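Local atomic coordinates of D-2-hydroxyacid dehydrogensase protein (Ketogulonicigenium vulgare, PDB entry 4LSW), a protein that probably oxidises D-2-hydroxy acids to 2-oxo acids, or runs the reverse reduction, with a nicotinamide adenine dinucleotide as cofactor. Residues R141-R146 and V198-V203. Residues are numbered along the deposited sequence; the frame is centred on the assembly and turned at random.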
loop_
_atom_site.group_PDB
_atom_site.type_symbol
_atom_site.label_atom_id
_atom_site.label_comp_id
_atom_site.label_asym_id
_atom_site.label_seq_id
_atom_site.Cartn_x
_atom_site.Cartn_y
_atom_site.Cartn_z
ATOM N N ARG A 141 12.463 17.779 16.941
ATOM C CA ARG A 141 11.133 18.355 17.101
ATOM C C ARG A 141 10.118 17.404 17.724
ATOM O O ARG A 141 9.989 16.249 17.309
ATOM C CB ARG A 141 10.598 18.850 15.756
ATOM C CG ARG A 141 11.425 19.974 15.130
ATOM C CD ARG A 141 11.449 21.218 16.008
ATOM N NE ARG A 141 10.114 21.733 16.322
ATOM C CZ ARG A 141 9.429 22.588 15.562
ATOM N NH1 ARG A 141 9.944 23.034 14.420
ATOM N NH2 ARG A 141 8.227 23.001 15.944
ATOM N N ARG A 142 9.390 17.930 18.702
ATOM C CA ARG A 142 8.329 17.213 19.391
ATOM C C ARG A 142 7.224 16.688 18.473
ATOM O O ARG A 142 6.844 17.329 17.478
ATOM C CB ARG A 142 7.712 18.114 20.456
ATOM C CG ARG A 142 6.496 17.498 21.164
ATOM C CD ARG A 142 5.949 18.414 22.246
ATOM N NE ARG A 142 6.928 18.679 23.302
ATOM C CZ ARG A 142 6.681 19.467 24.345
ATOM N NH1 ARG A 142 5.488 20.050 24.466
ATOM N NH2 ARG A 142 7.617 19.675 25.262
ATOM N N VAL A 143 6.707 15.516 18.813
ATOM C CA VAL A 143 5.516 14.986 18.162
ATOM C C VAL A 143 4.247 15.162 19.011
ATOM O O VAL A 143 3.264 15.749 18.546
ATOM C CB VAL A 143 5.696 13.499 17.758
ATOM C CG1 VAL A 143 4.357 12.898 17.308
ATOM C CG2 VAL A 143 6.733 13.379 16.657
ATOM N N PHE A 144 4.262 14.668 20.247
ATOM C CA PHE A 144 3.029 14.585 21.027
ATOM C C PHE A 144 2.351 15.935 21.220
ATOM O O PHE A 144 3.012 16.968 21.353
ATOM C CB PHE A 144 3.257 13.906 22.398
ATOM C CG PHE A 144 3.808 14.837 23.462
ATOM C CD1 PHE A 144 5.172 15.057 23.570
ATOM C CD2 PHE A 144 2.951 15.493 24.346
ATOM C CE1 PHE A 144 5.681 15.923 24.535
ATOM C CE2 PHE A 144 3.455 16.359 25.316
ATOM C CZ PHE A 144 4.823 16.573 25.405
ATOM N N GLY A 145 1.022 15.910 21.232
ATOM C CA GLY A 145 0.232 17.098 21.499
ATOM C C GLY A 145 0.112 18.067 20.331
ATOM O O GLY A 145 -0.615 19.058 20.429
ATOM N N ARG A 146 0.801 17.786 19.231
ATOM C CA ARG A 146 0.801 18.685 18.084
ATOM C C ARG A 146 -0.325 18.307 17.116
ATOM O O ARG A 146 -1.170 17.471 17.442
ATOM C CB ARG A 146 2.184 18.711 17.428
ATOM C CG ARG A 146 3.276 19.244 18.397
ATOM C CD ARG A 146 4.633 19.359 17.735
ATOM N NE ARG A 146 4.654 20.361 16.671
ATOM C CZ ARG A 146 5.582 20.422 15.722
ATOM N NH1 ARG A 146 6.572 19.541 15.694
ATOM N NH2 ARG A 146 5.522 21.368 14.795
ATOM N N VAL A 198 -2.188 21.803 10.094
ATOM C CA VAL A 198 -1.493 20.688 10.762
ATOM C C VAL A 198 0.021 20.734 10.626
ATOM O O VAL A 198 0.555 21.391 9.732
ATOM C CB VAL A 198 -2.008 19.296 10.309
ATOM C CG1 VAL A 198 -3.493 19.191 10.509
ATOM C CG2 VAL A 198 -1.634 19.025 8.846
ATOM N N ASP A 199 0.700 20.007 11.516
ATOM C CA ASP A 199 2.143 19.913 11.528
ATOM C C ASP A 199 2.637 18.649 10.821
ATOM O O ASP A 199 3.776 18.595 10.367
ATOM C CB ASP A 199 2.638 19.930 12.979
ATOM C CG ASP A 199 2.140 21.145 13.739
ATOM O OD1 ASP A 199 2.512 22.258 13.326
ATOM O OD2 ASP A 199 1.367 21.005 14.719
ATOM N N PHE A 200 1.771 17.643 10.734
ATOM C CA PHE A 200 2.090 16.355 10.135
ATOM C C PHE A 200 0.886 15.959 9.307
ATOM O O PHE A 200 -0.234 16.016 9.806
ATOM C CB PHE A 200 2.295 15.287 11.222
ATOM C CG PHE A 200 3.337 15.634 12.245
ATOM C CD1 PHE A 200 4.671 15.325 12.024
ATOM C CD2 PHE A 200 2.982 16.255 13.438
ATOM C CE1 PHE A 200 5.644 15.627 12.979
ATOM C CE2 PHE A 200 3.954 16.572 14.391
ATOM C CZ PHE A 200 5.277 16.251 14.165
ATOM N N LEU A 201 1.100 15.592 8.048
ATOM C CA LEU A 201 -0.002 15.166 7.176
ATOM C C LEU A 201 0.256 13.760 6.660
ATOM O O LEU A 201 1.278 13.511 6.003
ATOM C CB LEU A 201 -0.146 16.111 5.976
ATOM C CG LEU A 201 -1.242 15.774 4.965
ATOM C CD1 LEU A 201 -2.617 15.870 5.604
ATOM C CD2 LEU A 201 -1.152 16.693 3.747
ATOM N N PHE A 202 -0.647 12.845 6.973
ATOM C CA PHE A 202 -0.530 11.466 6.512
ATOM C C PHE A 202 -1.369 11.279 5.268
ATOM O O PHE A 202 -2.552 11.626 5.259
ATOM C CB PHE A 202 -1.029 10.503 7.598
ATOM C CG PHE A 202 -0.127 10.421 8.793
ATOM C CD1 PHE A 202 -0.202 11.372 9.810
ATOM C CD2 PHE A 202 0.808 9.404 8.894
ATOM C CE1 PHE A 202 0.632 11.304 10.915
ATOM C CE2 PHE A 202 1.643 9.334 10.003
ATOM C CZ PHE A 202 1.553 10.281 11.008
ATOM N N VAL A 203 -0.773 10.714 4.225
ATOM C CA VAL A 203 -1.513 10.419 3.006
ATOM C C VAL A 203 -1.867 8.940 3.000
ATOM O O VAL A 203 -0.993 8.070 2.856
ATOM C CB VAL A 203 -0.710 10.779 1.761
ATOM C CG1 VAL A 203 -1.549 10.540 0.513
ATOM C CG2 VAL A 203 -0.276 12.227 1.839
HETATM O O HOH W 1 2.302 22.698 16.830
#
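Arg-146 meets Asp-199 through a long salt bridge, NH2 to OD1 at 3.5 Å, with the guanidinium and carboxylate planes 41° apart. A water adds a second link, donating to OD2 of Asp-199 and accepting a weak bond from NE of Arg-146. OD1 has another cationic partner in Arg-147, so two consecutive arginines share the carboxylate, which is likely to favour its ionised state.

The guanidinium is steadied from its own loop: NH1 donates to the carbonyl O of Arg-142 at 2.9 Å, nearly straight at 171° and in the guanidinium plane. The Arg-146 side chain bends at chi3 (65°), which sets NE, and the type II turn, with Arg-146 N bonded to Val-143 O, brings Arg-146 back near Arg-142.

The apolar pair is Val-143 CG2 with Phe-200 CZ, 4.1 Å apart. Arg-142 O lies in the ring plane at the edge, 3.8 Å from Phe-200 CZ, and Arg-146 NH1 is 3.9 Å from the same atom. Phe-200 CE2 and Asp-199 CB lie over one face of the guanidinium. Met-112 of helix 101-116 touches both Val-143 and Phe-200.

An alanine in place of Arg-146 would probably leave Asp-199 with only Arg-147 of its two cationic partners, Arg-142 O without this donor and Phe-200 CZ without NH1.

The contact lies at the N-terminal ends of two adjacent inner strands, 147-151 and 200-203, of the parallel Rossmann-type sheet of the NAD-binding domain.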